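PDB 4KCT: pyruvate kinase 1, which catalyses the last step of glycolysis, transferring the phosphoryl group of phosphoenolpyruvate to ADP to yield pyruvate and ATP, and also decarboxylates oxaloacetate. Local coordinates for residues D360-M363 and F364-K368; C281-S284 and K285-V289; R171-D174 and R175-I178. All coordinates share one frame; numbering follows the deposited sequence.

Contact 1 of 3, residues D360-M363 and F364-K368; sequences DTVM and FNSIK
Met363 and Ile367, one helical turn apart, form the close-packed side of this first turn of helix 362-369. The Met363 carbonyl accepts the amide of Ile367 at 2.8 Å between O and N, in a nearly straight bond of 168°. Ile367 then folds its own side chain over the same oxygen: CG1 lies beside the backbone N (chi1 -67°), which puts CG1 3.2 Å from Met363 O and carries CD1 onward to the thioether. Met363 meets it with a chain bent at both chi2 and chi3, and the terminal methyl CE comes to 4.2 Å from Ile367 CD1. On another side of the turn, Phe364 is buried through its ring, while its amide N gives its proton to a water 2.9 Å away that in turn reaches Asp360 O. The solvent side is that of Val362, whose side chain is exposed. The Val362 carbonyl takes the amide N of Ser366, a residue partly covered by the second subunit. Thr361 and Asn365 run side by side in the same direction, with Asn365 ND2 3.9 Å from Thr361 CB; what ties these two residues is the backbone bond from Asn365 N to Thr361 O. The turn lies among helix 377-392, helix 275-289 and the second subunit. Phe364 rests on Val386 and Ala387 of helix 377-392, Thr361 on Phe390 of the same helix, and Met363 and Ile367 on Asn287 of helix 275-289 and on Arg414 in the loop between helix 405-412 and strand 419-423, while Ser366 and Ile367 touch Ser2 and Leu4 of the second subunit.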
ATOM      1  N   ASP A 360      16.174   0.573   2.586  1.00 30.70           N
ATOM      2  CA  ASP A 360      16.360   1.843   3.333  1.00 33.68           C
ATOM      3  C   ASP A 360      15.200   2.165   4.297  1.00 27.07           C
ATOM      4  O   ASP A 360      15.419   2.432   5.467  1.00 31.67           O
ATOM      5  CB  ASP A 360      16.511   3.011   2.342  1.00 36.39           C
ATOM      6  CG  ASP A 360      17.957   3.308   2.004  1.00 49.63           C
ATOM      7  OD1 ASP A 360      18.196   4.094   1.064  1.00 61.06           O
ATOM      8  OD2 ASP A 360      18.852   2.740   2.658  1.00 45.50           O
ATOM      9  N   THR A 361      13.994   2.279   3.745  1.00 18.47           N
ATOM     10  CA  THR A 361      12.940   3.088   4.355  1.00 21.24           C
ATOM     11  C   THR A 361      11.774   2.225   4.812  1.00 21.96           C
ATOM     12  O   THR A 361      10.887   2.704   5.508  1.00 19.92           O
ATOM     13  CB  THR A 361      12.404   4.127   3.363  1.00 25.20           C
ATOM     14  OG1 THR A 361      12.008   3.446   2.185  1.00 25.09           O
ATOM     15  CG2 THR A 361      13.525   5.128   2.981  1.00 26.24           C
ATOM     16  N   VAL A 362      11.834   0.927   4.534  1.00 23.72           N
ATOM     17  CA  VAL A 362      10.742   0.026   4.931  1.00 23.97           C
ATOM     18  C   VAL A 362      10.525  -0.076   6.423  1.00 20.69           C
ATOM     19  O   VAL A 362       9.381   0.046   6.878  1.00 17.72           O
ATOM     20  CB  VAL A 362      10.859  -1.378   4.308  1.00 31.03           C
ATOM     21  CG1 VAL A 362       9.878  -2.342   4.987  1.00 32.21           C
ATOM     22  CG2 VAL A 362      10.558  -1.304   2.813  1.00 34.20           C
ATOM     23  N   MET A 363      11.612  -0.233   7.206  1.00 19.98           N
ATOM     24  CA  MET A 363      11.471  -0.270   8.655  1.00 20.13           C
ATOM     25  C   MET A 363      10.945   1.060   9.163  1.00 19.04           C
ATOM     26  O   MET A 363      10.047   1.095  10.011  1.00 17.23           O
ATOM     27  CB  MET A 363      12.799  -0.619   9.374  1.00 23.14           C
ATOM     28  CG  MET A 363      13.131  -2.107   9.403  1.00 33.19           C
ATOM     29  SD  MET A 363      12.211  -2.932  10.709  1.00 40.17           S
ATOM     30  CE  MET A 363      13.415  -2.918  12.055  1.00 41.57           C
ATOM     31  N   PHE A 364      11.549   2.157   8.697  1.00 16.70           N
ATOM     32  CA  PHE A 364      11.097   3.477   9.114  1.00 16.36           C
ATOM     33  C   PHE A 364       9.587   3.615   8.986  1.00 16.00           C
ATOM     34  O   PHE A 364       8.879   4.022   9.949  1.00 14.24           O
ATOM     35  CB  PHE A 364      11.811   4.588   8.303  1.00 16.67           C
ATOM     36  CG  PHE A 364      11.283   5.987   8.588  1.00 18.10           C
ATOM     37  CD1 PHE A 364      11.553   6.608   9.797  1.00 17.36           C
ATOM     38  CD2 PHE A 364      10.379   6.604   7.704  1.00 20.43           C
ATOM     39  CE1 PHE A 364      11.042   7.881  10.097  1.00 17.18           C
ATOM     40  CE2 PHE A 364       9.814   7.867   8.023  1.00 21.48           C
ATOM     41  CZ  PHE A 364      10.200   8.521   9.193  1.00 20.93           C
ATOM     42  N   ASN A 365       9.093   3.365   7.786  1.00 16.95           N
ATOM     43  CA  ASN A 365       7.658   3.533   7.504  1.00 18.78           C
ATOM     44  C   ASN A 365       6.777   2.575   8.307  1.00 17.37           C
ATOM     45  O   ASN A 365       5.721   2.978   8.838  1.00 17.81           O
ATOM     46  CB  ASN A 365       7.396   3.373   6.003  1.00 20.55           C
ATOM     47  CG  ASN A 365       7.813   4.612   5.215  1.00 25.81           C
ATOM     48  OD1 ASN A 365       7.598   5.731   5.662  1.00 24.93           O
ATOM     49  ND2 ASN A 365       8.567   4.409   4.157  1.00 24.93           N
ATOM     50  N   SER A 366       7.196   1.323   8.415  1.00 15.73           N
ATOM     51  CA  SER A 366       6.402   0.316   9.159  0.50 15.96           C
ATOM     52  C   SER A 366       6.331   0.657  10.641  1.00 15.73           C
ATOM     53  O   SER A 366       5.259   0.556  11.274  1.00 14.84           O
ATOM     54  CB  SER A 366       6.981  -1.089   8.987  0.50 15.98           C
ATOM     55  OG  SER A 366       6.920  -1.510   7.646  0.50 13.73           O
ATOM     56  N   ILE A 367       7.462   1.055  11.204  1.00 15.13           N
ATOM     57  CA  ILE A 367       7.497   1.474  12.613  1.00 15.87           C
ATOM     58  C   ILE A 367       6.655   2.731  12.868  1.00 15.00           C
ATOM     59  O   ILE A 367       5.839   2.748  13.770  1.00 15.32           O
ATOM     60  CB  ILE A 367       8.949   1.696  13.107  1.00 16.60           C
ATOM     61  CG1 ILE A 367       9.688   0.344  13.145  1.00 15.67           C
ATOM     62  CG2 ILE A 367       8.970   2.377  14.490  1.00 16.98           C
ATOM     63  CD1 ILE A 367      11.190   0.480  13.145  1.00 19.63           C
ATOM     64  N   LYS A 368       6.837   3.757  12.047  1.00 15.63           N
ATOM     65  CA  LYS A 368       6.067   4.992  12.190  1.00 17.24           C
ATOM     66  C   LYS A 368       4.552   4.756  12.066  1.00 16.46           C
ATOM     67  O   LYS A 368       3.760   5.311  12.832  1.00 15.76           O
ATOM     68  CB  LYS A 368       6.521   6.025  11.152  1.00 20.52           C
ATOM     69  CG  LYS A 368       5.946   7.406  11.403  1.00 27.39           C
ATOM     70  CD  LYS A 368       6.658   8.476  10.576  1.00 28.57           C
ATOM     71  CE  LYS A 368       5.866   8.822   9.333  1.00 34.95           C
ATOM     72  NZ  LYS A 368       5.971   7.742   8.310  1.00 50.00           N
TER
HETATM   73  O   HOH W   1      14.370   2.275   8.015  1.00 21.92           O

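Contact 2 of 3, residues C281-S284 and K285-V289; sequences CIIS and KCNVV
Cys281 and Lys285 face each other one turn apart on helix 275-289, which follows helix 263-269 in the crossover from strand 258-262 to strand 293-296 of the eight-stranded TIM barrel. The backbone is regular: the carbonyls of Cys281, Ile282, Ile283 and Ser284 receive the amides of Lys285, Cys286, Asn287 and Val288, whereas the final bond, from Val289 N to Lys285 O, is weak. Polar side chains find their partners mostly beyond this turn. Ser284 OG, lying beside its backbone N (chi1 -68°), is close to its own helix; it accepts from Asn7 ND2 of the second subunit and has Met280 O and a water 2.8 Å away as alternative acceptors for its single proton. That water donates to Asn287 OD1 at 2.7 Å, so both ends of the Asn287 amide are satisfied, its ND2 donating to Gly324 O. The amide lies alongside Ile283, its OD1 3.8 Å from Ile283 CG2. Lys285 ends in a salt bridge to Asp250 on helix 249-255. Inward, Ile282 and Cys286 pack against Ile259 of strand 258-262. The Lys285 chain stays extended as far as CE, which lies 3.5 Å from Cys281 SG, and NZ then turns off (chi4 -74°).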
ATOM      1  N   CYS A 281       8.639 -12.325  16.520  1.00 15.57           N
ATOM      2  CA  CYS A 281       7.618 -11.585  17.257  1.00 16.34           C
ATOM      3  C   CYS A 281       8.220 -10.625  18.310  1.00 16.97           C
ATOM      4  O   CYS A 281       7.935  -9.443  18.302  1.00 16.00           O
ATOM      5  CB  CYS A 281       6.666 -12.561  17.932  1.00 18.07           C
ATOM      6  SG  CYS A 281       5.453 -11.728  18.974  1.00 21.92           S
ATOM      7  N   ILE A 282       9.172 -11.128  19.100  1.00 14.98           N
ATOM      8  CA  ILE A 282       9.789 -10.342  20.154  1.00 14.52           C
ATOM      9  C   ILE A 282      10.643  -9.200  19.577  1.00 14.51           C
ATOM     10  O   ILE A 282      10.550  -8.047  20.027  1.00 13.49           O
ATOM     11  CB  ILE A 282      10.638 -11.229  21.067  1.00 14.29           C
ATOM     12  CG1 ILE A 282       9.738 -12.164  21.894  1.00 15.06           C
ATOM     13  CG2 ILE A 282      11.525 -10.394  21.969  1.00 13.96           C
ATOM     14  CD1 ILE A 282      10.524 -13.309  22.530  1.00 15.65           C
ATOM     15  N   ILE A 283      11.428  -9.491  18.551  1.00 12.84           N
ATOM     16  CA  ILE A 283      12.229  -8.434  17.962  1.00 13.07           C
ATOM     17  C   ILE A 283      11.348  -7.310  17.415  1.00 13.34           C
ATOM     18  O   ILE A 283      11.584  -6.103  17.693  1.00 13.14           O
ATOM     19  CB  ILE A 283      13.186  -8.959  16.877  1.00 12.93           C
ATOM     20  CG1 ILE A 283      14.295  -9.815  17.537  1.00 12.91           C
ATOM     21  CG2 ILE A 283      13.780  -7.771  16.111  1.00 13.05           C
ATOM     22  CD1 ILE A 283      15.168 -10.606  16.520  1.00 12.68           C
ATOM     23  N   SER A 284      10.312  -7.686  16.671  1.00 12.23           N
ATOM     24  CA  SER A 284       9.409  -6.681  16.088  1.00 14.05           C
ATOM     25  C   SER A 284       8.682  -5.881  17.163  1.00 13.22           C
ATOM     26  O   SER A 284       8.554  -4.671  17.049  1.00 13.56           O
ATOM     27  CB  SER A 284       8.421  -7.330  15.125  1.00 13.55           C
ATOM     28  OG  SER A 284       9.152  -7.799  13.967  1.00 16.00           O
ATOM     29  N   LYS A 285       8.258  -6.544  18.230  1.00 14.04           N
ATOM     30  CA  LYS A 285       7.620  -5.828  19.324  1.00 15.03           C
ATOM     31  C   LYS A 285       8.575  -4.819  19.962  1.00 16.03           C
ATOM     32  O   LYS A 285       8.161  -3.715  20.317  1.00 16.53           O
ATOM     33  CB  LYS A 285       7.075  -6.805  20.393  1.00 15.45           C
ATOM     34  CG  LYS A 285       5.748  -7.482  19.990  1.00 17.61           C
ATOM     35  CD  LYS A 285       5.306  -8.466  21.069  1.00 20.48           C
ATOM     36  CE  LYS A 285       3.938  -9.080  20.766  1.00 20.42           C
ATOM     37  NZ  LYS A 285       2.846  -8.107  20.987  1.00 19.83           N
ATOM     38  N   CYS A 286       9.835  -5.208  20.158  1.00 14.01           N
ATOM     39  CA  CYS A 286      10.838  -4.259  20.672  1.00 15.02           C
ATOM     40  C   CYS A 286      11.088  -3.082  19.727  1.00 15.14           C
ATOM     41  O   CYS A 286      11.282  -1.954  20.185  1.00 16.25           O
ATOM     42  CB  CYS A 286      12.166  -4.973  20.983  1.00 14.63           C
ATOM     43  SG  CYS A 286      12.045  -6.053  22.438  1.00 16.61           S
ATOM     44  N   ASN A 287      11.184  -3.362  18.428  1.00 14.17           N
ATOM     45  CA  ASN A 287      11.306  -2.308  17.424  1.00 15.17           C
ATOM     46  C   ASN A 287      10.142  -1.309  17.527  1.00 16.20           C
ATOM     47  O   ASN A 287      10.338  -0.087  17.390  1.00 16.03           O
ATOM     48  CB  ASN A 287      11.333  -2.882  16.002  1.00 14.87           C
ATOM     49  CG  ASN A 287      12.587  -3.717  15.696  1.00 17.67           C
ATOM     50  OD1 ASN A 287      12.615  -4.411  14.685  1.00 20.36           O
ATOM     51  ND2 ASN A 287      13.595  -3.684  16.573  1.00 16.09           N
ATOM     52  N   VAL A 288       8.917  -1.826  17.634  1.00 15.57           N
ATOM     53  CA  VAL A 288       7.741  -0.959  17.609  1.00 16.77           C
ATOM     54  C   VAL A 288       7.715   0.026  18.799  1.00 17.12           C
ATOM     55  O   VAL A 288       7.278   1.178  18.648  1.00 18.34           O
ATOM     56  CB  VAL A 288       6.400  -1.774  17.529  1.00 19.48           C
ATOM     57  CG1 VAL A 288       5.216  -0.897  17.936  1.00 23.42           C
ATOM     58  CG2 VAL A 288       6.188  -2.297  16.105  1.00 21.99           C
ATOM     59  N   VAL A 289       8.175  -0.410  19.979  1.00 16.44           N
ATOM     60  CA  VAL A 289       8.248   0.497  21.105  1.00 17.36           C
ATOM     61  C   VAL A 289       9.579   1.223  21.203  1.00 19.96           C
ATOM     62  O   VAL A 289       9.721   2.105  22.004  1.00 23.42           O
ATOM     63  CB  VAL A 289       7.901  -0.183  22.482  1.00 21.48           C
ATOM     64  CG1 VAL A 289       6.544  -0.882  22.423  1.00 24.34           C
ATOM     65  CG2 VAL A 289       8.957  -1.153  22.881  1.00 20.60           C
TER
HETATM   66  O   HOH W   2      11.159  -5.992  13.066  1.00 18.20           O

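Contact 3 of 3, residues R171-D174 and R175-I178; sequences RLTD and RRGI
A tight turn closed by an arginine side chain folding back on the main chain defines this local contact, at the surface of the chain and about 28 Å from its centre. Arg176 grips the carbonyl oxygen of Asp174 with two nitrogens from the side of its guanidinium group: NE lies 3.1 Å and NH1 3.2 Å from Asp174 O. The oxygen is close to the guanidinium plane, yet the two donors reach it differently. NH1 comes nearly in line with the C=O bond (167°), while NE stands well above the carbonyl plane. Bends at chi2 (-66°) and chi3 bring the group back over the turn. The segment links strand 170-173, paired with strand 99-102, to strand 177-179, which lies between strands 90-91 and 141-144 in the mixed sheet of the small beta domain (the B domain of pyruvate kinases) that stands apart from the TIM barrel. Arg175 has a positive phi here (52°), a backbone shape suited to a sharp change of direction. Thr173 OG1 sits over one face of the guanidinium, 3.4 Å from Arg176 NE but not bonded to it, and the aliphatic part of the arginine crosses the threonine, with CG 3.2 Å from Thr173 O. Deeper in, Leu172 CD2 and Arg176 CG pass at 3.9 Å. Asp174 OD1 accepts the amide of Phe95, and Arg175 turns outward to a salt bridge with Glu117.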
ATOM      1  N   ARG A 171      22.083 -41.053  30.938  1.00 27.49           N
ATOM      2  CA  ARG A 171      22.729 -41.275  32.235  1.00 31.04           C
ATOM      3  C   ARG A 171      22.661 -39.979  33.023  1.00 31.38           C
ATOM      4  O   ARG A 171      23.151 -38.945  32.561  1.00 30.44           O
ATOM      5  CB  ARG A 171      24.214 -41.655  32.039  1.00 31.49           C
ATOM      6  CG  ARG A 171      24.919 -42.031  33.339  1.00 37.82           C
ATOM      7  CD  ARG A 171      26.367 -42.472  33.106  1.00 39.75           C
ATOM      8  NE  ARG A 171      27.220 -41.336  32.777  1.00 43.15           N
ATOM      9  CZ  ARG A 171      28.027 -40.724  33.640  1.00 39.32           C
ATOM     10  NH1 ARG A 171      28.181 -41.196  34.871  1.00 39.07           N
ATOM     11  NH2 ARG A 171      28.730 -39.678  33.250  1.00 40.15           N
ATOM     12  N   LEU A 172      21.991 -40.002  34.165  1.00 26.79           N
ATOM     13  CA  LEU A 172      21.932 -38.816  35.008  1.00 28.65           C
ATOM     14  C   LEU A 172      23.055 -38.857  36.035  1.00 27.76           C
ATOM     15  O   LEU A 172      23.285 -39.881  36.653  1.00 31.43           O
ATOM     16  CB  LEU A 172      20.571 -38.727  35.721  1.00 26.91           C
ATOM     17  CG  LEU A 172      19.384 -38.331  34.854  1.00 29.70           C
ATOM     18  CD1 LEU A 172      18.146 -38.133  35.731  1.00 28.60           C
ATOM     19  CD2 LEU A 172      19.705 -37.062  34.071  1.00 29.07           C
ATOM     20  N   THR A 173      23.704 -37.720  36.253  1.00 26.63           N
ATOM     21  CA  THR A 173      24.542 -37.520  37.441  1.00 28.92           C
ATOM     22  C   THR A 173      23.840 -36.560  38.435  1.00 30.56           C
ATOM     23  O   THR A 173      22.693 -36.144  38.209  1.00 28.84           O
ATOM     24  CB  THR A 173      25.927 -36.962  37.053  1.00 30.49           C
ATOM     25  OG1 THR A 173      25.753 -35.768  36.287  1.00 27.02           O
ATOM     26  CG2 THR A 173      26.713 -37.991  36.198  1.00 31.03           C
ATOM     27  N   ASP A 174      24.529 -36.208  39.521  1.00 28.80           N
ATOM     28  CA  ASP A 174      23.908 -35.441  40.607  1.00 24.91           C
ATOM     29  C   ASP A 174      23.402 -34.061  40.128  1.00 26.01           C
ATOM     30  O   ASP A 174      24.103 -33.345  39.413  1.00 21.83           O
ATOM     31  CB  ASP A 174      24.898 -35.258  41.762  1.00 27.86           C
ATOM     32  CG  ASP A 174      25.072 -36.533  42.614  1.00 30.40           C
ATOM     33  OD1 ASP A 174      24.359 -37.541  42.370  1.00 29.13           O
ATOM     34  OD2 ASP A 174      25.911 -36.500  43.556  1.00 31.10           O
ATOM     35  N   ARG A 175      22.222 -33.667  40.602  1.00 22.62           N
ATOM     36  CA  ARG A 175      21.719 -32.280  40.449  1.00 24.24           C
ATOM     37  C   ARG A 175      21.762 -31.761  39.004  1.00 23.82           C
ATOM     38  O   ARG A 175      22.256 -30.662  38.765  1.00 19.32           O
ATOM     39  CB  ARG A 175      22.497 -31.311  41.355  1.00 29.24           C
ATOM     40  CG  ARG A 175      22.398 -31.625  42.835  1.00 35.30           C
ATOM     41  CD  ARG A 175      22.075 -30.389  43.661  1.00 44.07           C
ATOM     42  NE  ARG A 175      22.532 -30.553  45.042  1.00 55.04           N
ATOM     43  CZ  ARG A 175      21.771 -30.977  46.055  1.00 56.40           C
ATOM     44  NH1 ARG A 175      20.464 -31.178  45.891  1.00 52.35           N
ATOM     45  NH2 ARG A 175      22.311 -31.149  47.252  1.00 55.61           N
ATOM     46  N   ARG A 176      21.099 -32.469  38.095  1.00 22.58           N
ATOM     47  CA  ARG A 176      20.940 -32.005  36.717  1.00 24.10           C
ATOM     48  C   ARG A 176      19.762 -31.034  36.609  1.00 25.21           C
ATOM     49  O   ARG A 176      18.838 -31.065  37.438  1.00 22.69           O
ATOM     50  CB  ARG A 176      20.714 -33.192  35.783  1.00 24.69           C
ATOM     51  CG  ARG A 176      21.833 -34.230  35.804  1.00 28.02           C
ATOM     52  CD  ARG A 176      23.112 -33.639  35.259  1.00 30.42           C
ATOM     53  NE  ARG A 176      23.842 -32.958  36.311  1.00 37.31           N
ATOM     54  CZ  ARG A 176      24.806 -32.078  36.096  1.00 41.43           C
ATOM     55  NH1 ARG A 176      25.361 -31.450  37.123  1.00 41.35           N
ATOM     56  NH2 ARG A 176      25.220 -31.829  34.859  1.00 39.72           N
ATOM     57  N   GLY A 177      19.864 -30.093  35.669  1.00 24.57           N
ATOM     58  CA  GLY A 177      18.787 -29.122  35.408  1.00 21.43           C
ATOM     59  C   GLY A 177      17.473 -29.770  34.988  1.00 20.43           C
ATOM     60  O   GLY A 177      17.458 -30.752  34.229  1.00 23.52           O
ATOM     61  N   ILE A 178      16.364 -29.143  35.397  1.00 20.33           N
ATOM     62  CA  ILE A 178      15.003 -29.567  35.030  1.00 17.52           C
ATOM     63  C   ILE A 178      14.312 -28.408  34.301  1.00 20.18           C
ATOM     64  O   ILE A 178      14.442 -27.242  34.701  1.00 21.18           O
ATOM     65  CB  ILE A 178      14.191 -29.918  36.321  1.00 19.05           C
ATOM     66  CG1 ILE A 178      14.731 -31.206  36.972  1.00 15.47           C
ATOM     67  CG2 ILE A 178      12.682 -30.009  36.042  1.00 18.50           C
ATOM     68  CD1 ILE A 178      14.468 -32.467  36.149  1.00 19.74           C
TER

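Overall arrangement
Along the chain the order is contact 3, contact 2, contact 1. Contacts 2 and 1 are neighbours in space, with centres 13 Å apart: helix 275-289 of the barrel meets helix 362-369, and Met363 CE lies 3.1 Å from Asn287 OD1. Both also touch the N-terminal residues of the second subunit, so the barrel, the helix leading into the C-terminal region and another chain come together there. Contact 3 lies far off in the small beta domain, its centre 36 Å from that of contact 2 and 48 Å from that of contact 1, on the opposite side of the chain's centre from contact 1. The set thus spans the elongated subunit, from an assembly interface to a peripheral domain.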